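Local coordinates for protein biliverdin reductase (Synechocystis sp., PDB 5B3T) that probably reduces the linear tetrapyrrole biliverdin in heme breakdown, with NADPH as the probable reductant, held largely by a Rossmann-fold domain, at residues Ile75-Ile80 with His100-Tyr105. Sequence-based numbering, arbitrary orientation.
Sequences IDLVLI and HVVLEY
Leu77 pairs with His100, and Ile80 with Leu103, in a parallel ladder whose strand axes, 18° apart, approach to 4.6 Å. Five backbone bonds zip it together, from His100 N to Asp76 O (3.0 Å) up to Glu104 N to Ile80 O. The shortest runs from Val78 N to His100 O at 2.7 Å, and its N-H points nearly straight at the oxygen (170°). CA-H groups of Leu77, Leu79, Val101 and Leu103 add contacts to all these acceptors but Asp76 O. The strands, neighbours in the parallel sheet of the NADP-binding Rossmann domain, are the two ends of a beta-alpha-beta crossover through helix 87-96; Tyr105, an NADP(+)-binding residue, follows directly. On the crossover-helix side, Ile80 reaches back along the sheet: CG1 anti to the carbonyl carbon (chi1 -55°) and the chain extended beyond it carry CD1 to 3.7 Å from Val101 CG1. Leu103 runs alongside it, pointing the same way, with CD2 3.7 Å from Ile80 CB. An alanine in place of Leu103 would probably open a gap beside Ile80 and leave that side chain freer to turn. On the opposite face, Leu79 CD2 slants over Val102, 3.3 Å from its O and 3.6 Å from its CG1, while Leu77 CD1 fits between His100 CB, 3.6 Å away, and Val102 CG2. Helices 283-300 and 23-34 share the packing here, and His100 ND1 accepts a hydrogen bond from Leu127 N.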
loop_
_atom_site.group_PDB
_atom_site.type_symbol
_atom_site.label_atom_id
_atom_site.label_comp_id
_atom_site.label_asym_id
_atom_site.label_seq_id
_atom_site.Cartn_x
_atom_site.Cartn_y
_atom_site.Cartn_z
ATOM N N ILE A 75 18.721 4.144 -16.405
ATOM C CA ILE A 75 17.879 3.577 -15.359
ATOM C C ILE A 75 17.447 2.190 -15.808
ATOM O O ILE A 75 17.031 2.009 -16.958
ATOM C CB ILE A 75 16.642 4.454 -15.081
ATOM C CG1 ILE A 75 17.054 5.811 -14.528
ATOM C CG2 ILE A 75 15.715 3.769 -14.089
ATOM C CD1 ILE A 75 17.817 5.709 -13.253
ATOM N N ASP A 76 17.549 1.213 -14.907
ATOM C CA ASP A 76 17.025 -0.123 -15.160
ATOM C C ASP A 76 15.709 -0.392 -14.445
ATOM O O ASP A 76 14.879 -1.149 -14.960
ATOM C CB ASP A 76 18.039 -1.189 -14.731
ATOM C CG ASP A 76 19.401 -0.991 -15.362
ATOM O OD1 ASP A 76 19.464 -0.786 -16.592
ATOM O OD2 ASP A 76 20.407 -1.043 -14.627
ATOM N N LEU A 77 15.496 0.221 -13.283
ATOM C CA LEU A 77 14.395 -0.129 -12.398
ATOM C C LEU A 77 13.742 1.140 -11.873
ATOM O O LEU A 77 14.436 2.069 -11.448
ATOM C CB LEU A 77 14.904 -0.995 -11.238
ATOM C CG LEU A 77 14.029 -1.195 -10.003
ATOM C CD1 LEU A 77 12.796 -2.017 -10.329
ATOM C CD2 LEU A 77 14.839 -1.856 -8.900
ATOM N N VAL A 78 12.413 1.180 -11.903
ATOM C CA VAL A 78 11.643 2.323 -11.429
ATOM C C VAL A 78 10.870 1.903 -10.186
ATOM O O VAL A 78 10.075 0.955 -10.229
ATOM C CB VAL A 78 10.691 2.861 -12.508
ATOM C CG1 VAL A 78 9.822 3.969 -11.933
ATOM C CG2 VAL A 78 11.479 3.367 -13.706
ATOM N N LEU A 79 11.102 2.614 -9.086
ATOM C CA LEU A 79 10.366 2.431 -7.841
ATOM C C LEU A 79 9.292 3.511 -7.757
ATOM O O LEU A 79 9.605 4.706 -7.809
ATOM C CB LEU A 79 11.317 2.498 -6.644
ATOM C CG LEU A 79 10.835 2.174 -5.225
ATOM C CD1 LEU A 79 10.162 3.371 -4.559
ATOM C CD2 LEU A 79 9.907 0.968 -5.225
ATOM N N ILE A 80 8.035 3.092 -7.623
ATOM C CA ILE A 80 6.893 3.999 -7.640
ATOM C C ILE A 80 6.249 3.987 -6.259
ATOM O O ILE A 80 5.733 2.954 -5.814
ATOM C CB ILE A 80 5.875 3.606 -8.721
ATOM C CG1 ILE A 80 6.551 3.529 -10.090
ATOM C CG2 ILE A 80 4.728 4.610 -8.756
ATOM C CD1 ILE A 80 5.634 3.032 -11.187
ATOM N N HIS A 100 12.094 -2.174 -15.349
ATOM C CA HIS A 100 11.480 -2.942 -14.277
ATOM C C HIS A 100 10.754 -1.994 -13.330
ATOM O O HIS A 100 11.143 -0.836 -13.160
ATOM C CB HIS A 100 12.535 -3.747 -13.516
ATOM C CG HIS A 100 13.303 -4.706 -14.372
ATOM N ND1 HIS A 100 12.733 -5.831 -14.927
ATOM C CD2 HIS A 100 14.598 -4.707 -14.767
ATOM C CE1 HIS A 100 13.644 -6.485 -15.626
ATOM N NE2 HIS A 100 14.784 -5.822 -15.547
ATOM N N VAL A 101 9.683 -2.488 -12.713
ATOM C CA VAL A 101 8.810 -1.655 -11.892
ATOM C C VAL A 101 8.560 -2.342 -10.557
ATOM O O VAL A 101 8.184 -3.520 -10.515
ATOM C CB VAL A 101 7.474 -1.352 -12.598
ATOM C CG1 VAL A 101 6.567 -0.537 -11.687
ATOM C CG2 VAL A 101 7.712 -0.615 -13.908
ATOM N N VAL A 102 8.777 -1.607 -9.470
ATOM C CA VAL A 102 8.327 -1.992 -8.140
ATOM C C VAL A 102 7.443 -0.872 -7.617
ATOM O O VAL A 102 7.819 0.304 -7.690
ATOM C CB VAL A 102 9.501 -2.258 -7.180
ATOM C CG1 VAL A 102 8.986 -2.465 -5.758
ATOM C CG2 VAL A 102 10.302 -3.462 -7.644
ATOM N N LEU A 103 6.272 -1.232 -7.104
ATOM C CA LEU A 103 5.325 -0.265 -6.575
ATOM C C LEU A 103 5.035 -0.555 -5.111
ATOM O O LEU A 103 4.964 -1.716 -4.697
ATOM C CB LEU A 103 4.000 -0.286 -7.348
ATOM C CG LEU A 103 3.940 0.136 -8.814
ATOM C CD1 LEU A 103 3.526 -1.042 -9.675
ATOM C CD2 LEU A 103 2.966 1.294 -8.985
ATOM N N GLU A 104 4.882 0.509 -4.333
ATOM C CA GLU A 104 4.098 0.432 -3.113
ATOM C C GLU A 104 2.633 0.530 -3.509
ATOM O O GLU A 104 2.251 1.441 -4.250
ATOM C CB GLU A 104 4.477 1.556 -2.149
ATOM C CG GLU A 104 3.787 1.483 -0.792
ATOM C CD GLU A 104 4.316 0.356 0.077
ATOM O OE1 GLU A 104 5.368 -0.224 -0.268
ATOM O OE2 GLU A 104 3.687 0.054 1.112
ATOM N N TYR A 105 1.826 -0.427 -3.058
ATOM C CA TYR A 105 0.399 -0.451 -3.373
ATOM C C TYR A 105 -0.201 0.934 -3.118
ATOM O O TYR A 105 0.129 1.567 -2.119
ATOM C CB TYR A 105 -0.310 -1.519 -2.539
ATOM C CG TYR A 105 -1.719 -1.804 -2.988
ATOM C CD1 TYR A 105 -1.972 -2.716 -4.005
ATOM C CD2 TYR A 105 -2.800 -1.152 -2.407
ATOM C CE1 TYR A 105 -3.260 -2.976 -4.425
ATOM C CE2 TYR A 105 -4.092 -1.403 -2.824
ATOM C CZ TYR A 105 -4.317 -2.317 -3.831
ATOM O OH TYR A 105 -5.603 -2.571 -4.246
#